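Local coordinates for protein anaphase-promoting complex subunit CUT9 (Schizosaccharomyces pombe, PDB 2XPI) that serves as a homodimeric tetratricopeptide-repeat scaffold subunit of the anaphase-promoting complex, a cell-cycle ubiquitin ligase, and binds its small partner subunit Hcn1, at residues His553-Ala557 with His572-Ser576; Ala494-Gln499 with Asn521-Tyr526; Gly421-Gln425 with Gln450-Leu454; Asn461-Gln465 with Glu480-Val484; Thr440-Phe446 with Leu470-Leu476. Residue numbers count along the deposited sequence, not the author numbering.

Interaction 1 (His553-Ala557 with His572-Ser576); sequences HTAIA and HLHES
Ile-556 lays its CG2 methyl centrally over one face of the His-572 ring, 3.6 Å from the centroid and 6° off the ring normal, a CH-pi contact. Both segments are helical and nearly antiparallel, with a closest axis approach of 8.1 Å and a signed crossing angle of -158°; His-553 CA lies 5.3 Å from His-572 CA, and Thr-554 CA 5.7 Å from Leu-573 CA. Both histidines have chi1 m and chi2 near -83°. Their rings meet rim to rim, centroids 5.1 Å apart and planes at 39°, and His-553 ND1 hydrogen-bonds His-572 ND1 at 3.0 Å. Glu-575 CB covers a face of the His-553 ring, 3.7 Å from its centroid. Thr-554 OG1 lies 2.8 Å from Ser-576 OG, both hydroxyls also bonding the carbonyl of Ala-550, and Ala-557 CB packs on Leu-573 CD1 at 3.5 Å. Ile-556 also packs on helix 532-545, and Leu-573 on helix 584-592. This is the antiparallel A/B helix hairpin of one tetratricopeptide repeat, TPR 14.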
# COMPACT_ATOMS: atom_id res chain seq x y z
N HIS A 553 19.92 49.88 29.76
CA HIS A 553 20.02 50.77 30.92
C HIS A 553 21.42 51.31 31.08
O HIS A 553 21.62 52.49 31.39
CB HIS A 553 19.64 50.04 32.20
CG HIS A 553 18.18 50.01 32.46
ND1 HIS A 553 17.51 51.06 33.05
CD2 HIS A 553 17.25 49.07 32.20
CE1 HIS A 553 16.23 50.76 33.15
NE2 HIS A 553 16.04 49.56 32.64
N THR A 554 22.40 50.42 30.89
CA THR A 554 23.80 50.80 30.91
C THR A 554 24.04 51.82 29.79
O THR A 554 24.70 52.84 30.00
CB THR A 554 24.70 49.56 30.74
OG1 THR A 554 24.48 48.65 31.83
CG2 THR A 554 26.18 49.95 30.68
N ALA A 555 23.49 51.55 28.61
CA ALA A 555 23.63 52.46 27.47
C ALA A 555 23.14 53.84 27.82
O ALA A 555 23.80 54.83 27.55
CB ALA A 555 22.87 51.93 26.27
N ILE A 556 21.95 53.90 28.42
CA ILE A 556 21.30 55.15 28.82
C ILE A 556 22.15 55.94 29.82
O ILE A 556 22.27 57.17 29.73
CB ILE A 556 19.89 54.86 29.39
CG1 ILE A 556 18.96 54.39 28.27
CG2 ILE A 556 19.27 56.08 30.01
CD1 ILE A 556 17.60 54.02 28.76
N ALA A 557 22.74 55.23 30.78
CA ALA A 557 23.65 55.84 31.74
C ALA A 557 24.89 56.39 31.02
O ALA A 557 25.28 57.55 31.20
CB ALA A 557 24.04 54.83 32.81
N HIS A 572 19.99 54.37 36.66
CA HIS A 572 19.92 53.43 35.55
C HIS A 572 20.94 52.31 35.70
O HIS A 572 20.71 51.19 35.29
CB HIS A 572 20.12 54.15 34.21
CG HIS A 572 18.88 54.76 33.66
ND1 HIS A 572 17.94 54.04 32.93
CD2 HIS A 572 18.40 56.03 33.72
CE1 HIS A 572 16.96 54.84 32.58
NE2 HIS A 572 17.20 56.05 33.05
N LEU A 573 22.09 52.65 36.28
CA LEU A 573 23.13 51.66 36.55
C LEU A 573 22.66 50.71 37.65
O LEU A 573 22.97 49.52 37.63
CB LEU A 573 24.44 52.35 36.94
CG LEU A 573 25.57 52.41 35.91
CD1 LEU A 573 25.10 51.98 34.54
CD2 LEU A 573 26.24 53.80 35.85
N HIS A 574 21.90 51.24 38.61
CA HIS A 574 21.29 50.41 39.64
C HIS A 574 20.29 49.41 39.04
O HIS A 574 20.18 48.28 39.52
CB HIS A 574 20.63 51.26 40.72
CG HIS A 574 21.61 51.90 41.67
ND1 HIS A 574 22.51 51.18 42.42
CD2 HIS A 574 21.81 53.20 41.99
CE1 HIS A 574 23.23 52.00 43.15
NE2 HIS A 574 22.83 53.24 42.91
N GLU A 575 19.57 49.81 38.00
CA GLU A 575 18.68 48.88 37.30
C GLU A 575 19.44 47.76 36.60
O GLU A 575 19.06 46.59 36.69
CB GLU A 575 17.78 49.61 36.29
CG GLU A 575 16.60 50.33 36.91
CD GLU A 575 15.66 49.38 37.65
OE1 GLU A 575 15.08 49.80 38.68
OE2 GLU A 575 15.49 48.21 37.20
N SER A 576 20.51 48.11 35.89
CA SER A 576 21.34 47.12 35.21
C SER A 576 21.81 46.07 36.19
O SER A 576 21.53 44.89 36.04
CB SER A 576 22.56 47.77 34.57
OG SER A 576 22.20 48.56 33.45

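Interaction 2 (Ala494-Gln499 with Asn521-Tyr526); sequences AINHFQ and NLGHAY
Residues 494-499 and 521-526 are both regular helix, running nearly antiparallel at 159° with their axes 9.1 Å apart at closest approach; the register is set by Phe-498 CA and Leu-522 CA, 5.7 Å apart. Phe-498 (chi1 m, chi2 -41°) points toward the partner helix and receives CB of Asn-521 over one ring face, a CH-pi contact 3.7 Å from the centroid and 16° off the normal. Ala-525 CB lies at the edge of that ring, 4.4 Å from Phe-498 CE2, and also packs against Ile-495 CG1 at 3.5 Å. Leu-522, in the tp rotamer, carries its CD1 to within 3.8 Å of Phe-498 CB and 3.9 Å of Gln-499 CG, while Ile-495 CD1 reaches Tyr-526 CD2 at 3.6 Å. The extended Gln-499 side chain (chi2 and chi3 near 180°) accepts a hydrogen bond at OE1 from Tyr-526 OH, 3.0 Å. The amide of Asn-521 hydrogen-bonds, through OD1 and ND2, to the Hcn1 backbone, and Phe-498 packs on an apolar Hcn1 side chain. Helix B of TPR 12 thus meets helix A of TPR 13, the inter-repeat packing that extends a TPR superhelix and here lines its Hcn1-binding surface.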
# COMPACT_ATOMS: atom_id res chain seq x y z
N ALA A 494 24.13 54.20 9.11
CA ALA A 494 23.45 53.43 10.15
C ALA A 494 22.13 54.07 10.59
O ALA A 494 21.13 53.39 10.67
CB ALA A 494 24.36 53.21 11.35
N ILE A 495 22.12 55.38 10.87
CA ILE A 495 20.89 56.03 11.32
C ILE A 495 19.81 55.95 10.25
O ILE A 495 18.64 55.70 10.56
CB ILE A 495 21.14 57.51 11.68
CG1 ILE A 495 21.69 57.62 13.10
CG2 ILE A 495 19.87 58.34 11.54
CD1 ILE A 495 22.59 58.81 13.30
N ASN A 496 20.20 56.17 9.00
CA ASN A 496 19.25 56.11 7.90
C ASN A 496 18.62 54.73 7.78
O ASN A 496 17.41 54.58 7.59
CB ASN A 496 19.91 56.52 6.58
CG ASN A 496 20.49 57.93 6.62
OD1 ASN A 496 21.44 58.23 5.91
ND2 ASN A 496 19.90 58.80 7.45
N HIS A 497 19.45 53.70 7.90
CA HIS A 497 18.97 52.34 7.82
C HIS A 497 18.05 51.99 8.98
O HIS A 497 16.95 51.50 8.75
CB HIS A 497 20.14 51.36 7.72
CG HIS A 497 20.70 51.25 6.34
ND1 HIS A 497 22.03 51.04 6.08
CD2 HIS A 497 20.09 51.33 5.13
CE1 HIS A 497 22.23 50.98 4.78
NE2 HIS A 497 21.06 51.15 4.17
N PHE A 498 18.47 52.26 10.20
CA PHE A 498 17.59 52.07 11.36
C PHE A 498 16.27 52.82 11.25
O PHE A 498 15.21 52.27 11.58
CB PHE A 498 18.29 52.46 12.64
CG PHE A 498 19.51 51.65 12.91
CD1 PHE A 498 19.52 50.30 12.66
CD2 PHE A 498 20.65 52.25 13.40
CE1 PHE A 498 20.63 49.55 12.90
CE2 PHE A 498 21.76 51.50 13.64
CZ PHE A 498 21.75 50.16 13.39
N GLN A 499 16.32 54.08 10.81
CA GLN A 499 15.09 54.87 10.69
C GLN A 499 14.14 54.26 9.67
O GLN A 499 12.92 54.39 9.80
CB GLN A 499 15.40 56.33 10.35
CG GLN A 499 15.71 57.19 11.55
CD GLN A 499 16.33 58.54 11.18
OE1 GLN A 499 16.50 59.41 12.04
NE2 GLN A 499 16.67 58.71 9.90
N ASN A 521 19.41 50.32 18.80
CA ASN A 521 20.42 50.51 17.76
C ASN A 521 20.50 51.96 17.28
O ASN A 521 21.57 52.55 17.22
CB ASN A 521 20.19 49.58 16.56
CG ASN A 521 20.52 48.13 16.85
OD1 ASN A 521 21.09 47.81 17.90
ND2 ASN A 521 20.17 47.24 15.93
N LEU A 522 19.36 52.53 16.94
CA LEU A 522 19.31 53.91 16.49
C LEU A 522 19.86 54.81 17.58
O LEU A 522 20.58 55.77 17.30
CB LEU A 522 17.86 54.28 16.19
CG LEU A 522 17.57 55.68 15.70
CD1 LEU A 522 18.09 55.85 14.28
CD2 LEU A 522 16.06 55.90 15.77
N GLY A 523 19.53 54.50 18.84
CA GLY A 523 20.09 55.21 19.97
C GLY A 523 21.61 55.15 20.08
O GLY A 523 22.24 56.11 20.51
N HIS A 524 22.19 54.01 19.71
CA HIS A 524 23.65 53.82 19.74
C HIS A 524 24.34 54.58 18.61
O HIS A 524 25.45 55.07 18.78
CB HIS A 524 24.02 52.34 19.67
CG HIS A 524 24.00 51.64 20.99
ND1 HIS A 524 23.08 50.67 21.31
CD2 HIS A 524 24.78 51.78 22.09
CE1 HIS A 524 23.30 50.24 22.54
NE2 HIS A 524 24.33 50.90 23.03
N ALA A 525 23.70 54.65 17.46
CA ALA A 525 24.22 55.47 16.37
C ALA A 525 24.26 56.93 16.80
O ALA A 525 25.19 57.65 16.49
CB ALA A 525 23.36 55.30 15.12
N TYR A 526 23.24 57.36 17.53
CA TYR A 526 23.11 58.75 17.96
C TYR A 526 24.15 59.15 19.00
O TYR A 526 24.65 60.27 18.96
CB TYR A 526 21.72 59.01 18.53
CG TYR A 526 20.60 59.23 17.52
CD1 TYR A 526 19.30 58.85 17.82
CD2 TYR A 526 20.84 59.84 16.29
CE1 TYR A 526 18.26 59.06 16.94
CE2 TYR A 526 19.80 60.06 15.39
CZ TYR A 526 18.50 59.66 15.72
OH TYR A 526 17.44 59.84 14.85

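Interaction 3 (Gly421-Gln425 with Gln450-Leu454); sequences GEHDQ and QHMQL
Gly-421 leaves the preceding helix with phi/psi of 82/15°, closing it in a Schellman motif; at these angles a CB would jam against the preceding carbonyl oxygen. Glu-422 follows at the N-cap position of helix 423-435, at the centre of an inverse gamma turn (phi/psi -88/73°), its side chain directed away from the helical segment 450-454. His-423 opens the helix and makes most of the contact: its CA is 6.5 Å from Gln-450 CA, and its ring (chi1 m, chi2 -51°) reaches Gln-450, Gln-453 and Leu-454, which lie within about one turn of each other. CB of Gln-453 sits over one face, 4.1 Å from the ring centroid and 28° off the normal, a CH-pi contact; CD2 of Leu-454 (rotamer mt) comes within 3.3 Å of His-423 CD2. The side chain of Gln-450 lies at the ring edge, near its plane. Asp-424 touches more loosely, with OD2 4.4 Å from Leu-454 CD1. Joined here, at the surface, are the helical-hairpin turn of TPR 10 and the C-terminal end of helix A in TPR 11, packing typical of successive TPR motifs.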
# COMPACT_ATOMS: atom_id res chain seq x y z
N GLY A 421 24.61 29.50 19.69
CA GLY A 421 25.94 30.01 19.41
C GLY A 421 26.77 29.07 18.55
O GLY A 421 27.96 29.23 18.46
N GLU A 422 26.14 28.09 17.92
CA GLU A 422 26.87 27.17 17.06
C GLU A 422 26.97 27.71 15.63
O GLU A 422 26.30 27.21 14.72
CB GLU A 422 26.18 25.82 17.03
CG GLU A 422 27.11 24.67 17.15
CD GLU A 422 27.05 24.08 18.52
OE1 GLU A 422 25.93 24.04 19.09
OE2 GLU A 422 28.12 23.68 19.04
N HIS A 423 27.80 28.72 15.45
CA HIS A 423 27.86 29.44 14.19
C HIS A 423 28.12 28.58 12.96
O HIS A 423 27.41 28.72 11.98
CB HIS A 423 28.89 30.58 14.27
CG HIS A 423 28.72 31.43 15.48
ND1 HIS A 423 27.51 31.99 15.84
CD2 HIS A 423 29.61 31.80 16.44
CE1 HIS A 423 27.66 32.67 16.95
NE2 HIS A 423 28.92 32.58 17.34
N ASP A 424 29.12 27.70 13.00
CA ASP A 424 29.47 26.91 11.82
C ASP A 424 28.36 25.99 11.33
O ASP A 424 28.10 25.86 10.11
CB ASP A 424 30.73 26.10 12.08
CG ASP A 424 31.97 26.95 12.03
OD1 ASP A 424 33.02 26.52 12.56
OD2 ASP A 424 31.87 28.05 11.44
N GLN A 425 27.69 25.35 12.28
CA GLN A 425 26.59 24.49 11.95
C GLN A 425 25.41 25.30 11.48
O GLN A 425 24.66 24.85 10.61
CB GLN A 425 26.23 23.61 13.13
CG GLN A 425 27.45 22.89 13.64
CD GLN A 425 27.13 21.59 14.29
OE1 GLN A 425 26.50 20.72 13.69
NE2 GLN A 425 27.57 21.43 15.54
N GLN A 450 24.67 35.77 10.69
CA GLN A 450 25.49 34.77 11.34
C GLN A 450 26.97 35.10 11.13
O GLN A 450 27.78 34.87 12.03
CB GLN A 450 25.14 33.38 10.80
CG GLN A 450 25.41 32.28 11.77
CD GLN A 450 24.65 32.47 13.05
OE1 GLN A 450 25.16 32.23 14.14
NE2 GLN A 450 23.42 32.92 12.93
N HIS A 451 27.31 35.64 9.96
CA HIS A 451 28.69 36.06 9.70
C HIS A 451 29.09 37.34 10.45
O HIS A 451 30.26 37.55 10.77
CB HIS A 451 28.98 36.17 8.21
CG HIS A 451 29.28 34.86 7.56
ND1 HIS A 451 30.43 34.14 7.83
CD2 HIS A 451 28.59 34.13 6.65
CE1 HIS A 451 30.43 33.02 7.13
NE2 HIS A 451 29.32 32.99 6.40
N MET A 452 28.11 38.18 10.76
CA MET A 452 28.34 39.27 11.69
C MET A 452 28.82 38.76 13.04
O MET A 452 29.79 39.28 13.59
CB MET A 452 27.08 40.10 11.87
CG MET A 452 26.94 41.14 10.81
SD MET A 452 25.72 42.37 11.21
CE MET A 452 24.28 41.66 10.45
N GLN A 453 28.15 37.74 13.57
CA GLN A 453 28.54 37.11 14.83
C GLN A 453 30.00 36.68 14.83
O GLN A 453 30.70 36.86 15.82
CB GLN A 453 27.69 35.86 15.07
CG GLN A 453 26.23 36.13 15.00
CD GLN A 453 25.80 37.03 16.11
OE1 GLN A 453 25.90 36.67 17.29
NE2 GLN A 453 25.32 38.23 15.76
N LEU A 454 30.46 36.11 13.73
CA LEU A 454 31.82 35.63 13.64
C LEU A 454 32.81 36.77 13.49
O LEU A 454 34.02 36.58 13.64
CB LEU A 454 31.96 34.67 12.46
CG LEU A 454 31.19 33.37 12.64
CD1 LEU A 454 31.38 32.44 11.46
CD2 LEU A 454 31.62 32.69 13.93

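Interaction 4 (Asn461-Gln465 with Glu480-Val484); sequences NEYLQ and ELGVV
Apolar packing dominates. Leu-464, in rotamer mt, points toward helix 475-487 and spans most of the gap: its CB is 4.0 Å from Leu-481 CD2, and its CD1 is 4.0 Å from Val-484 CG2, 3.9 Å from Glu-480 CB and 3.7 Å from Glu-480 O. Leu-481 is also mt, and its CD2 touches both Leu-464 CB and Gln-465 NE2, the latter at 3.5 Å. The backbones are helical throughout, with N-to-C directions at 145° (signed crossing angle -145°) and axes 10.5 Å apart at closest approach; the CA pairs Leu-464/Leu-481, at 6.7 Å, and Asn-461/Val-484, at 7.2 Å, fix an antiparallel register one turn apart. The contact joins helix B of TPR 11 to helix A of TPR 12 within the contiguous TPR superhelix. Polar contributions are few. Asn-461 (chi1 t) brings OD1 to 4.1 Å from Val-484 CG1 and accepts a weak hydrogen bond there from Gln-465 NE2 at 3.5 Å, linking successive turns of one helix. No hydrogen bond crosses between the segments. Glu-480 starts toward helix 457-470 through CB, but its m chi angles turn the carboxylate away, where OE1 bonds a polar side chain of the Hcn1 chain.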
# COMPACT_ATOMS: atom_id res chain seq x y z
N ASN A 461 28.58 41.55 4.76
CA ASN A 461 28.10 42.59 3.88
C ASN A 461 27.83 42.05 2.47
O ASN A 461 26.89 42.47 1.81
CB ASN A 461 29.10 43.75 3.82
CG ASN A 461 28.59 44.90 3.00
OD1 ASN A 461 27.48 45.37 3.20
ND2 ASN A 461 29.41 45.37 2.06
N GLU A 462 28.67 41.13 2.00
CA GLU A 462 28.41 40.48 0.72
C GLU A 462 27.00 39.87 0.72
O GLU A 462 26.18 40.19 -0.13
CB GLU A 462 29.41 39.36 0.49
CG GLU A 462 30.82 39.82 0.25
CD GLU A 462 31.10 39.93 -1.22
OE1 GLU A 462 32.23 39.61 -1.63
OE2 GLU A 462 30.18 40.31 -1.96
N TYR A 463 26.74 38.99 1.68
CA TYR A 463 25.44 38.36 1.79
C TYR A 463 24.30 39.39 1.96
O TYR A 463 23.23 39.24 1.39
CB TYR A 463 25.44 37.38 2.95
CG TYR A 463 26.18 36.08 2.72
CD1 TYR A 463 25.73 35.14 1.80
CD2 TYR A 463 27.31 35.77 3.46
CE1 TYR A 463 26.40 33.93 1.61
CE2 TYR A 463 27.98 34.58 3.29
CZ TYR A 463 27.52 33.66 2.37
OH TYR A 463 28.22 32.48 2.22
N LEU A 464 24.52 40.45 2.74
CA LEU A 464 23.46 41.42 2.95
C LEU A 464 23.12 42.25 1.70
O LEU A 464 21.94 42.48 1.41
CB LEU A 464 23.75 42.32 4.16
CG LEU A 464 23.67 41.61 5.52
CD1 LEU A 464 24.11 42.53 6.62
CD2 LEU A 464 22.29 41.09 5.81
N GLN A 465 24.12 42.69 0.95
CA GLN A 465 23.87 43.35 -0.34
C GLN A 465 23.13 42.40 -1.28
O GLN A 465 22.27 42.81 -2.05
CB GLN A 465 25.18 43.83 -1.00
CG GLN A 465 25.89 44.93 -0.24
CD GLN A 465 25.01 46.17 -0.06
OE1 GLN A 465 24.24 46.54 -0.96
NE2 GLN A 465 25.13 46.83 1.10
N GLU A 480 19.98 44.92 9.82
CA GLU A 480 21.28 44.28 9.66
C GLU A 480 22.27 45.12 8.84
O GLU A 480 23.46 45.17 9.15
CB GLU A 480 21.13 42.87 9.08
CG GLU A 480 20.18 41.99 9.86
CD GLU A 480 20.57 41.85 11.33
OE1 GLU A 480 21.76 41.63 11.61
OE2 GLU A 480 19.67 41.96 12.21
N LEU A 481 21.80 45.77 7.79
CA LEU A 481 22.66 46.67 7.03
C LEU A 481 23.12 47.83 7.92
O LEU A 481 24.21 48.38 7.73
CB LEU A 481 21.90 47.22 5.83
CG LEU A 481 21.83 46.30 4.62
CD1 LEU A 481 20.72 46.75 3.68
CD2 LEU A 481 23.19 46.28 3.93
N GLY A 482 22.29 48.19 8.90
CA GLY A 482 22.57 49.29 9.79
C GLY A 482 23.60 48.94 10.84
O GLY A 482 24.43 49.76 11.19
N VAL A 483 23.55 47.71 11.33
CA VAL A 483 24.54 47.22 12.27
C VAL A 483 25.92 47.11 11.62
O VAL A 483 26.95 47.12 12.28
CB VAL A 483 24.13 45.86 12.85
CG1 VAL A 483 25.28 45.25 13.64
CG2 VAL A 483 22.91 46.02 13.73
N VAL A 484 25.92 47.03 10.29
CA VAL A 484 27.15 46.89 9.54
C VAL A 484 27.75 48.27 9.30
O VAL A 484 28.94 48.47 9.48
CB VAL A 484 26.90 46.11 8.20
CG1 VAL A 484 27.79 46.58 7.08
CG2 VAL A 484 27.05 44.62 8.43

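Interaction 5 (Thr440-Phe446 with Leu470-Leu476); sequences THLPYLF and LFQYDPL
A His-carboxylate hydrogen bond is buried where two inter-helix turns meet: His-441 NE2 donates to Asp-474 OD2 at 2.9 Å and 163°. Asp-474 serves further partners: its OD1 accepts from Leu-476 N at 2.9 Å, the capping bond of an N-cap residue at the start of helix 475-487, and outside the two segments a basic side chain of the Hcn1 chain forms a salt bridge with OD2. The aspartate, extended at phi/psi -120/120° with chi1 t, points toward segment 440-446, while His-441 adopts chi1 p (81°). Over one face of the His-441 ring lies Phe-471, the first residue beyond helix 457-470, with extended backbone angles (-159/125°): its edge approaches that face, with centroids 5.0 Å apart and planes at 57°, and CE1 of His-441 is 3.6 Å from Phe-471 CD2. The A helices of TPR 11 and TPR 12 thereby begin side by side, with Phe-471 and Asp-474 of the inter-repeat turn packed against His-441, in the stacking of successive tetratricopeptide repeats. Leu-470 packs its CB on His-441 CB at 3.8 Å and its CD2 on Thr-440 O at 3.5 Å and Tyr-444 CE2 at 4.1 Å. Farther along, Leu-445 CD1 meets Leu-476 CD1 at 3.9 Å, and this methyl of Leu-476 also lies at the edge of the Phe-446 ring, 4.2 Å from CE1.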
# COMPACT_ATOMS: atom_id res chain seq x y z
N THR A 440 15.11 33.91 -3.17
CA THR A 440 14.48 34.60 -2.06
C THR A 440 15.55 35.21 -1.20
O THR A 440 16.69 34.78 -1.25
CB THR A 440 13.53 33.71 -1.28
OG1 THR A 440 14.14 33.30 -0.05
CG2 THR A 440 13.20 32.50 -2.08
N HIS A 441 15.20 36.25 -0.47
CA HIS A 441 16.21 37.09 0.17
C HIS A 441 16.56 36.67 1.59
O HIS A 441 17.59 37.09 2.12
CB HIS A 441 15.76 38.54 0.18
CG HIS A 441 14.80 38.86 1.28
ND1 HIS A 441 13.53 38.33 1.33
CD2 HIS A 441 14.94 39.64 2.37
CE1 HIS A 441 12.92 38.77 2.42
NE2 HIS A 441 13.75 39.56 3.07
N LEU A 442 15.73 35.84 2.20
CA LEU A 442 15.93 35.49 3.59
C LEU A 442 17.16 34.64 3.92
O LEU A 442 17.86 34.94 4.87
CB LEU A 442 14.67 34.84 4.16
CG LEU A 442 13.54 35.80 4.50
CD1 LEU A 442 12.38 35.03 5.04
CD2 LEU A 442 14.00 36.82 5.51
N PRO A 443 17.44 33.57 3.16
CA PRO A 443 18.68 32.84 3.44
C PRO A 443 19.97 33.67 3.44
O PRO A 443 20.78 33.43 4.31
CB PRO A 443 18.71 31.78 2.34
CG PRO A 443 17.24 31.47 2.14
CD PRO A 443 16.58 32.85 2.20
N TYR A 444 20.15 34.61 2.52
CA TYR A 444 21.33 35.50 2.55
C TYR A 444 21.29 36.46 3.72
O TYR A 444 22.33 36.86 4.25
CB TYR A 444 21.42 36.34 1.29
CG TYR A 444 21.75 35.56 0.05
CD1 TYR A 444 22.32 34.31 0.14
CD2 TYR A 444 21.48 36.06 -1.20
CE1 TYR A 444 22.62 33.60 -0.96
CE2 TYR A 444 21.77 35.36 -2.32
CZ TYR A 444 22.34 34.13 -2.20
OH TYR A 444 22.63 33.41 -3.34
N LEU A 445 20.08 36.86 4.10
CA LEU A 445 19.87 37.64 5.30
C LEU A 445 20.49 36.90 6.48
O LEU A 445 21.32 37.45 7.21
CB LEU A 445 18.39 37.82 5.55
CG LEU A 445 18.03 39.17 6.13
CD1 LEU A 445 16.53 39.32 6.33
CD2 LEU A 445 18.80 39.36 7.42
N PHE A 446 20.08 35.65 6.65
CA PHE A 446 20.50 34.88 7.80
C PHE A 446 22.00 34.58 7.75
O PHE A 446 22.70 34.65 8.76
CB PHE A 446 19.68 33.60 7.90
CG PHE A 446 18.19 33.82 8.03
CD1 PHE A 446 17.70 34.94 8.65
CD2 PHE A 446 17.29 32.89 7.53
CE1 PHE A 446 16.32 35.14 8.78
CE2 PHE A 446 15.91 33.08 7.65
CZ PHE A 446 15.42 34.20 8.27
N LEU A 470 17.71 41.22 -4.10
CA LEU A 470 16.50 40.40 -4.22
C LEU A 470 15.21 41.06 -3.65
O LEU A 470 14.14 40.97 -4.24
CB LEU A 470 16.73 39.08 -3.48
CG LEU A 470 17.08 37.78 -4.23
CD1 LEU A 470 17.45 37.98 -5.70
CD2 LEU A 470 18.16 37.01 -3.48
N PHE A 471 15.30 41.69 -2.48
CA PHE A 471 14.11 42.30 -1.89
C PHE A 471 14.56 43.36 -0.89
O PHE A 471 15.34 43.07 0.02
CB PHE A 471 13.20 41.22 -1.26
CG PHE A 471 11.95 41.77 -0.59
CD1 PHE A 471 10.90 42.28 -1.34
CD2 PHE A 471 11.83 41.76 0.79
CE1 PHE A 471 9.76 42.80 -0.74
CE2 PHE A 471 10.69 42.28 1.42
CZ PHE A 471 9.64 42.80 0.65
N GLN A 472 14.07 44.58 -1.07
CA GLN A 472 14.57 45.71 -0.30
C GLN A 472 13.66 46.22 0.83
O GLN A 472 14.04 47.15 1.53
CB GLN A 472 15.00 46.87 -1.23
CG GLN A 472 14.02 47.24 -2.37
CD GLN A 472 14.06 46.24 -3.52
OE1 GLN A 472 13.16 45.40 -3.67
NE2 GLN A 472 15.11 46.32 -4.33
N TYR A 473 12.50 45.60 1.02
CA TYR A 473 11.53 46.11 1.99
C TYR A 473 11.22 45.18 3.18
O TYR A 473 10.06 44.97 3.54
CB TYR A 473 10.23 46.51 1.29
CG TYR A 473 10.44 47.49 0.17
CD1 TYR A 473 10.68 48.83 0.43
CD2 TYR A 473 10.41 47.07 -1.15
CE1 TYR A 473 10.89 49.73 -0.60
CE2 TYR A 473 10.61 47.96 -2.19
CZ TYR A 473 10.85 49.28 -1.90
OH TYR A 473 11.05 50.16 -2.94
N ASP A 474 12.26 44.66 3.81
CA ASP A 474 12.12 43.85 5.00
C ASP A 474 12.90 44.53 6.13
O ASP A 474 14.11 44.73 6.03
CB ASP A 474 12.66 42.45 4.70
CG ASP A 474 12.79 41.57 5.94
OD1 ASP A 474 12.55 42.03 7.09
OD2 ASP A 474 13.14 40.39 5.76
N PRO A 475 12.20 44.89 7.22
CA PRO A 475 12.75 45.68 8.33
C PRO A 475 14.01 45.05 8.92
O PRO A 475 14.88 45.77 9.39
CB PRO A 475 11.65 45.62 9.39
CG PRO A 475 10.43 45.14 8.71
CD PRO A 475 10.86 44.35 7.52
N LEU A 476 14.07 43.72 8.91
CA LEU A 476 15.14 42.94 9.53
C LEU A 476 16.45 43.13 8.77
O LEU A 476 17.53 43.10 9.35
CB LEU A 476 14.77 41.47 9.50
CG LEU A 476 15.32 40.53 10.58
CD1 LEU A 476 15.44 39.09 10.02
CD2 LEU A 476 16.66 41.02 11.14

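In the fold
The five contacts follow the C-terminal TPR superhelix from repeat 10 to 14. Interactions 3 and 5 share helix 442-454, and 4 and 5 share helix 475-487. Interactions 4 and 5 have centres about 10 Å apart and touch through Tyr-463 CB and Tyr-444 O at 3.4 Å, while Met-452 SD in interaction 3 lies 3.8 Å from Val-484 CG2 in interaction 4. Phe-498 CZ of interaction 2 packs 3.4 Å from Gly-482 C of interaction 4, and His-524 NE2 lies 3.7 Å from Ala-555 CB of interaction 1. Interactions 1 and 5, centres about 33 Å apart, both pack on Hcn1, which repeats 8 and 10-13 bind; interaction 1, in repeat 14, meets it through Thr-554 and Ala-555.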